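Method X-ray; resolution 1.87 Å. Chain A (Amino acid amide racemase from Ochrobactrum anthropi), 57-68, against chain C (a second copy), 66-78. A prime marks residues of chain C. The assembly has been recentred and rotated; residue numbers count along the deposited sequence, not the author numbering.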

ATOM      1  N   GLY A  57     -13.360 -13.992   9.125  1.00 20.99           N
ATOM      2  CA  GLY A  57     -12.921 -14.137  10.504  1.00 21.29           C
ATOM      3  C   GLY A  57     -11.418 -14.345  10.559  1.00 21.32           C
ATOM      4  O   GLY A  57     -10.675 -13.939   9.666  1.00 19.86           O
ATOM      5  N   TYR A  58     -10.960 -14.934  11.649  1.00 23.27           N
ATOM      6  CA  TYR A  58      -9.537 -14.969  11.973  1.00 23.07           C
ATOM      7  C   TYR A  58      -9.126 -16.424  12.096  1.00 22.94           C
ATOM      8  O   TYR A  58      -9.826 -17.189  12.750  1.00 24.81           O
ATOM      9  CB  TYR A  58      -9.303 -14.181  13.291  1.00 23.09           C
ATOM     10  CG  TYR A  58      -9.788 -12.735  13.165  1.00 22.66           C
ATOM     11  CD1 TYR A  58      -8.995 -11.747  12.542  1.00 21.82           C
ATOM     12  CD2 TYR A  58     -11.057 -12.375  13.590  1.00 21.94           C
ATOM     13  CE1 TYR A  58      -9.458 -10.446  12.381  1.00 20.56           C
ATOM     14  CE2 TYR A  58     -11.514 -11.086  13.439  1.00 21.78           C
ATOM     15  CZ  TYR A  58     -10.734 -10.125  12.839  1.00 20.46           C
ATOM     16  OH  TYR A  58     -11.278  -8.867  12.742  1.00 21.43           O
ATOM     17  N   GLY A  59      -7.984 -16.798  11.518  1.00 21.95           N
ATOM     18  CA  GLY A  59      -7.559 -18.187  11.532  1.00 23.10           C
ATOM     19  C   GLY A  59      -8.461 -19.063  10.657  1.00 22.68           C
ATOM     20  O   GLY A  59      -8.597 -20.244  10.893  1.00 21.00           O
ATOM     21  N   HIS A  60      -9.066 -18.496   9.632  1.00 23.57           N
ATOM     22  CA  HIS A  60      -9.974 -19.298   8.790  1.00 24.42           C
ATOM     23  C   HIS A  60      -9.149 -20.304   7.971  1.00 25.02           C
ATOM     24  O   HIS A  60      -8.207 -19.948   7.316  1.00 24.59           O
ATOM     25  CB  HIS A  60     -10.860 -18.408   7.909  1.00 23.05           C
ATOM     26  CG  HIS A  60     -11.888 -19.166   7.124  1.00 23.11           C
ATOM     27  ND1 HIS A  60     -11.566 -19.909   6.005  1.00 23.24           N
ATOM     28  CD2 HIS A  60     -13.220 -19.318   7.305  1.00 24.85           C
ATOM     29  CE1 HIS A  60     -12.654 -20.489   5.529  1.00 24.63           C
ATOM     30  NE2 HIS A  60     -13.678 -20.128   6.283  1.00 25.77           N
ATOM     31  N   PRO A  61      -9.532 -21.578   7.986  1.00 27.01           N
ATOM     32  CA  PRO A  61      -8.692 -22.579   7.342  1.00 26.90           C
ATOM     33  C   PRO A  61      -8.323 -22.347   5.879  1.00 25.74           C
ATOM     34  O   PRO A  61      -7.198 -22.682   5.485  1.00 24.92           O
ATOM     35  CB  PRO A  61      -9.514 -23.871   7.440  1.00 27.02           C
ATOM     36  CG  PRO A  61     -10.735 -23.564   8.178  1.00 27.93           C
ATOM     37  CD  PRO A  61     -10.679 -22.174   8.692  1.00 27.67           C
ATOM     38  N   ALA A  62      -9.253 -21.844   5.080  1.00 24.51           N
ATOM     39  CA  ALA A  62      -8.994 -21.628   3.642  1.00 26.01           C
ATOM     40  C   ALA A  62      -7.913 -20.566   3.422  1.00 26.60           C
ATOM     41  O   ALA A  62      -7.030 -20.737   2.578  1.00 24.12           O
ATOM     42  CB  ALA A  62     -10.264 -21.250   2.899  1.00 26.55           C
ATOM     43  N   ILE A  63      -7.979 -19.482   4.198  1.00 24.29           N
ATOM     44  CA  ILE A  63      -6.949 -18.433   4.150  1.00 23.61           C
ATOM     45  C   ILE A  63      -5.634 -18.961   4.728  1.00 24.80           C
ATOM     46  O   ILE A  63      -4.580 -18.717   4.166  1.00 26.65           O
ATOM     47  CB  ILE A  63      -7.409 -17.157   4.908  1.00 23.59           C
ATOM     48  CG1 ILE A  63      -8.560 -16.467   4.130  1.00 24.21           C
ATOM     49  CG2 ILE A  63      -6.260 -16.183   5.148  1.00 22.14           C
ATOM     50  CD1 ILE A  63      -9.446 -15.569   4.973  1.00 23.51           C
ATOM     51  N   VAL A  64      -5.689 -19.662   5.855  1.00 25.91           N
ATOM     52  CA  VAL A  64      -4.486 -20.237   6.468  1.00 24.59           C
ATOM     53  C   VAL A  64      -3.773 -21.176   5.487  1.00 23.31           C
ATOM     54  O   VAL A  64      -2.549 -21.045   5.251  1.00 21.81           O
ATOM     55  CB  VAL A  64      -4.788 -20.928   7.836  1.00 25.42           C
ATOM     56  CG1 VAL A  64      -3.570 -21.683   8.355  1.00 25.51           C
ATOM     57  CG2 VAL A  64      -5.185 -19.898   8.904  1.00 26.04           C
ATOM     58  N   GLU A  65      -4.506 -22.106   4.883  1.00 24.39           N
ATOM     59  CA  GLU A  65      -3.855 -23.041   3.934  1.00 26.46           C
ATOM     60  C   GLU A  65      -3.201 -22.300   2.781  1.00 24.91           C
ATOM     61  O   GLU A  65      -2.073 -22.570   2.454  1.00 26.82           O
ATOM     62  CB  GLU A  65      -4.826 -24.086   3.359  1.00 27.28           C
ATOM     63  N   ALA A  66      -3.906 -21.343   2.201  1.00 25.79           N
ATOM     64  CA  ALA A  66      -3.416 -20.577   1.047  1.00 26.50           C
ATOM     65  C   ALA A  66      -2.164 -19.813   1.393  1.00 26.33           C
ATOM     66  O   ALA A  66      -1.232 -19.798   0.590  1.00 26.20           O
ATOM     67  CB  ALA A  66      -4.476 -19.616   0.547  1.00 26.15           C
ATOM     68  N   VAL A  67      -2.138 -19.204   2.593  1.00 25.53           N
ATOM     69  CA  VAL A  67      -1.011 -18.389   3.005  1.00 25.00           C
ATOM     70  C   VAL A  67       0.193 -19.279   3.391  1.00 26.05           C
ATOM     71  O   VAL A  67       1.345 -18.971   3.068  1.00 24.90           O
ATOM     72  CB  VAL A  67      -1.426 -17.420   4.146  1.00 25.72           C
ATOM     73  CG1 VAL A  67      -0.222 -16.824   4.862  1.00 26.08           C
ATOM     74  CG2 VAL A  67      -2.310 -16.318   3.583  1.00 26.08           C
ATOM     75  N   GLU A  68      -0.079 -20.386   4.066  1.00 27.16           N
ATOM     76  CA  GLU A  68       0.953 -21.413   4.375  1.00 28.90           C
ATOM     77  C   GLU A  68       1.660 -21.932   3.116  1.00 27.61           C
ATOM     78  O   GLU A  68       2.885 -21.906   3.029  1.00 28.29           O
ATOM     79  CB  GLU A  68       0.296 -22.604   5.095  1.00 31.04           C
ATOM     80  CG  GLU A  68       0.066 -22.385   6.590  1.00 34.93           C
ATOM     81  CD  GLU A  68      -0.638 -23.570   7.262  1.00 39.19           C
ATOM     82  OE1 GLU A  68      -1.335 -24.370   6.553  1.00 34.06           O
ATOM     83  OE2 GLU A  68      -0.506 -23.667   8.508  1.00 37.40           O
TER
ATOM     84  N   ALA C  66       7.035 -17.141  11.340  1.00 24.09           N
ATOM     85  CA  ALA C  66       6.303 -15.943  11.798  1.00 24.43           C
ATOM     86  C   ALA C  66       4.967 -15.793  11.082  1.00 23.30           C
ATOM     87  O   ALA C  66       3.966 -15.475  11.696  1.00 22.13           O
ATOM     88  CB  ALA C  66       7.148 -14.676  11.613  1.00 23.53           C
ATOM     89  N   VAL C  67       4.972 -16.056   9.776  1.00 22.44           N
ATOM     90  CA  VAL C  67       3.771 -15.967   8.960  1.00 23.00           C
ATOM     91  C   VAL C  67       2.754 -17.049   9.362  1.00 23.26           C
ATOM     92  O   VAL C  67       1.548 -16.762   9.520  1.00 20.27           O
ATOM     93  CB  VAL C  67       4.146 -15.972   7.441  1.00 23.82           C
ATOM     94  CG1 VAL C  67       2.940 -16.141   6.536  1.00 23.10           C
ATOM     95  CG2 VAL C  67       4.860 -14.674   7.092  1.00 23.46           C
ATOM     96  N   GLU C  68       3.226 -18.279   9.579  1.00 25.30           N
ATOM     97  CA  GLU C  68       2.317 -19.364   9.979  1.00 27.71           C
ATOM     98  C   GLU C  68       1.648 -19.074  11.312  1.00 26.64           C
ATOM     99  O   GLU C  68       0.431 -19.188  11.422  1.00 26.80           O
ATOM    100  CB  GLU C  68       3.050 -20.670  10.117  1.00 28.71           C
ATOM    101  CG  GLU C  68       3.326 -21.313   8.787  1.00 30.59           C
ATOM    102  CD  GLU C  68       4.218 -22.528   8.946  1.00 31.48           C
ATOM    103  OE1 GLU C  68       5.015 -22.588   9.940  1.00 30.88           O
ATOM    104  OE2 GLU C  68       4.087 -23.409   8.073  1.00 30.53           O
ATOM    105  N   LYS C  69       2.435 -18.680  12.307  1.00 25.46           N
ATOM    106  CA  LYS C  69       1.863 -18.401  13.631  1.00 27.90           C
ATOM    107  C   LYS C  69       0.826 -17.278  13.574  1.00 25.91           C
ATOM    108  O   LYS C  69      -0.273 -17.420  14.128  1.00 25.34           O
ATOM    109  CB  LYS C  69       2.958 -18.131  14.668  1.00 29.03           C
ATOM    110  CG  LYS C  69       3.748 -19.403  15.032  1.00 33.80           C
ATOM    111  CD  LYS C  69       5.073 -19.149  15.753  1.00 35.86           C
ATOM    112  CE  LYS C  69       4.967 -18.084  16.824  1.00 39.22           C
ATOM    113  NZ  LYS C  69       6.268 -17.946  17.546  1.00 44.96           N
ATOM    114  N   SER C  70       1.136 -16.195  12.858  1.00 25.38           N
ATOM    115  CA  SER C  70       0.204 -15.054  12.741  1.00 24.39           C
ATOM    116  C   SER C  70      -1.049 -15.288  11.925  1.00 23.36           C
ATOM    117  O   SER C  70      -2.121 -14.847  12.315  1.00 23.13           O
ATOM    118  CB  SER C  70       0.938 -13.771  12.244  1.00 27.21           C
ATOM    119  OG  SER C  70       1.720 -14.042  11.061  1.00 29.13           O
ATOM    120  N   VAL C  71      -0.956 -15.962  10.784  1.00 23.23           N
ATOM    121  CA  VAL C  71      -2.157 -16.198   9.975  1.00 21.20           C
ATOM    122  C   VAL C  71      -3.098 -17.213  10.656  1.00 22.08           C
ATOM    123  O   VAL C  71      -4.317 -17.106  10.549  1.00 19.55           O
ATOM    124  CB  VAL C  71      -1.790 -16.635   8.543  1.00 23.12           C
ATOM    125  CG1 VAL C  71      -1.275 -18.061   8.511  1.00 22.50           C
ATOM    126  CG2 VAL C  71      -2.966 -16.469   7.605  1.00 24.52           C
ATOM    127  N   ARG C  72      -2.538 -18.196  11.373  1.00 22.48           N
ATOM    128  CA  ARG C  72      -3.337 -19.117  12.191  1.00 22.27           C
ATOM    129  C   ARG C  72      -4.030 -18.496  13.411  1.00 22.43           C
ATOM    130  O   ARG C  72      -5.116 -18.918  13.806  1.00 25.60           O
ATOM    131  CB  ARG C  72      -2.444 -20.249  12.704  1.00 22.79           C
ATOM    132  CG  ARG C  72      -1.967 -21.206  11.634  1.00 21.92           C
ATOM    133  CD  ARG C  72      -0.779 -21.984  12.175  1.00 21.04           C
ATOM    134  NE  ARG C  72      -0.166 -22.831  11.161  1.00 23.49           N
ATOM    135  CZ  ARG C  72       0.909 -23.586  11.373  1.00 23.06           C
ATOM    136  NH1 ARG C  72       1.476 -23.625  12.569  1.00 23.49           N
ATOM    137  NH2 ARG C  72       1.389 -24.325  10.398  1.00 24.34           N
ATOM    138  N   ASP C  73      -3.378 -17.535  14.052  1.00 22.77           N
ATOM    139  CA  ASP C  73      -3.893 -16.957  15.266  1.00 22.37           C
ATOM    140  C   ASP C  73      -3.709 -15.435  15.146  1.00 23.71           C
ATOM    141  O   ASP C  73      -2.787 -14.848  15.711  1.00 24.25           O
ATOM    142  CB  ASP C  73      -3.178 -17.578  16.452  1.00 22.97           C
ATOM    143  CG  ASP C  73      -3.676 -17.060  17.789  1.00 22.69           C
ATOM    144  OD1 ASP C  73      -4.726 -16.416  17.825  1.00 23.54           O
ATOM    145  OD2 ASP C  73      -3.013 -17.293  18.805  1.00 22.24           O
ATOM    146  N   MET C  74      -4.614 -14.837  14.370  1.00 23.32           N
ATOM    147  CA  MET C  74      -4.496 -13.476  13.832  1.00 22.34           C
ATOM    148  C   MET C  74      -5.061 -12.448  14.778  1.00 21.60           C
ATOM    149  O   MET C  74      -6.286 -12.444  15.067  1.00 20.77           O
ATOM    150  CB  MET C  74      -5.212 -13.364  12.489  1.00 23.41           C
ATOM    151  CG  MET C  74      -4.953 -12.026  11.756  1.00 26.86           C
ATOM    152  SD  MET C  74      -5.882 -11.854  10.199  1.00 27.84           S
ATOM    153  CE  MET C  74      -4.858 -12.779   9.121  1.00 25.25           C
ATOM    154  N   ALA C  75      -4.169 -11.564  15.233  1.00 21.11           N
ATOM    155  CA  ALA C  75      -4.484 -10.593  16.276  1.00 22.37           C
ATOM    156  C   ALA C  75      -5.136  -9.360  15.652  1.00 22.33           C
ATOM    157  O   ALA C  75      -4.586  -8.244  15.649  1.00 22.30           O
ATOM    158  CB  ALA C  75      -3.229 -10.224  17.036  1.00 21.69           C
ATOM    159  N   GLY C  76      -6.308  -9.577  15.106  1.00 21.22           N
ATOM    160  CA  GLY C  76      -6.955  -8.563  14.293  1.00 21.49           C
ATOM    161  C   GLY C  76      -6.228  -8.373  12.955  1.00 21.04           C
ATOM    162  O   GLY C  76      -5.230  -9.070  12.657  1.00 21.71           O
ATOM    163  N   ALA C  77      -6.686  -7.388  12.181  1.00 20.87           N
ATOM    164  CA  ALA C  77      -6.081  -7.061  10.870  1.00 20.49           C
ATOM    165  C   ALA C  77      -5.979  -5.558  10.589  1.00 21.87           C
ATOM    166  O   ALA C  77      -6.001  -5.139   9.410  1.00 24.14           O
ATOM    167  CB  ALA C  77      -6.850  -7.775   9.744  1.00 20.27           C
ATOM    168  N   SER C  78      -5.850  -4.741  11.645  1.00 18.99           N
ATOM    169  CA  SER C  78      -5.856  -3.321  11.486  1.00 18.68           C
ATOM    170  C   SER C  78      -5.243  -2.683  12.710  1.00 19.94           C
ATOM    171  O   SER C  78      -5.889  -2.654  13.781  1.00 21.06           O
ATOM    172  CB  SER C  78      -7.305  -2.767  11.330  1.00 19.82           C
ATOM    173  OG  SER C  78      -7.342  -1.304  11.381  1.00 19.12           O
TER

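The two helices run almost antiparallel, at 170°, their axes 9.5 Å apart at closest approach, and valine and isoleucine side chains pack between them. Along chain C the contact opens with Val67′, whose CG1 lies 3.6 Å from CG1 of its own counterpart, Val67. The next residue, Glu68′, meets Glu68 through the aliphatic part of each chain, CG to CG at 4.1 Å. Glu68 OE2 binds Arg72′, while Glu68′ OE2 is hydrogen-bonded elsewhere in the structure and makes a long, charge-only approach of 3.7 Å to Arg72′ NH2.

Val71′ points toward chain A and is the hub of the apolar packing: its CG2 lies 4.1 Å from Ile63 CG2, 3.9 Å from Val67 CG1 and 4.3 Å from Val64 CG2. A compact, branched residue suits a site facing three other branched aliphatic side chains.

Arg72′ starts away from chain A, but its long side chain returns. NE and NH2 each donate to Glu68 OE2 at 2.8 Å, a salt bridge made at the guanidinium edge. Its backbone O lies 3.4 Å from Gly59 CA; a CB on Gly59 would sit 2.6 Å from that oxygen, a clash, and its positive phi also favours glycine.

Beyond the helix, the long, unbranched side chain of Met74′, which points toward chain A, sets SD at the edge of the Tyr58 ring, 3.9 Å from CD1. Gly76′, also at positive phi, brings its CA within 3.7 Å of Tyr58 CE1.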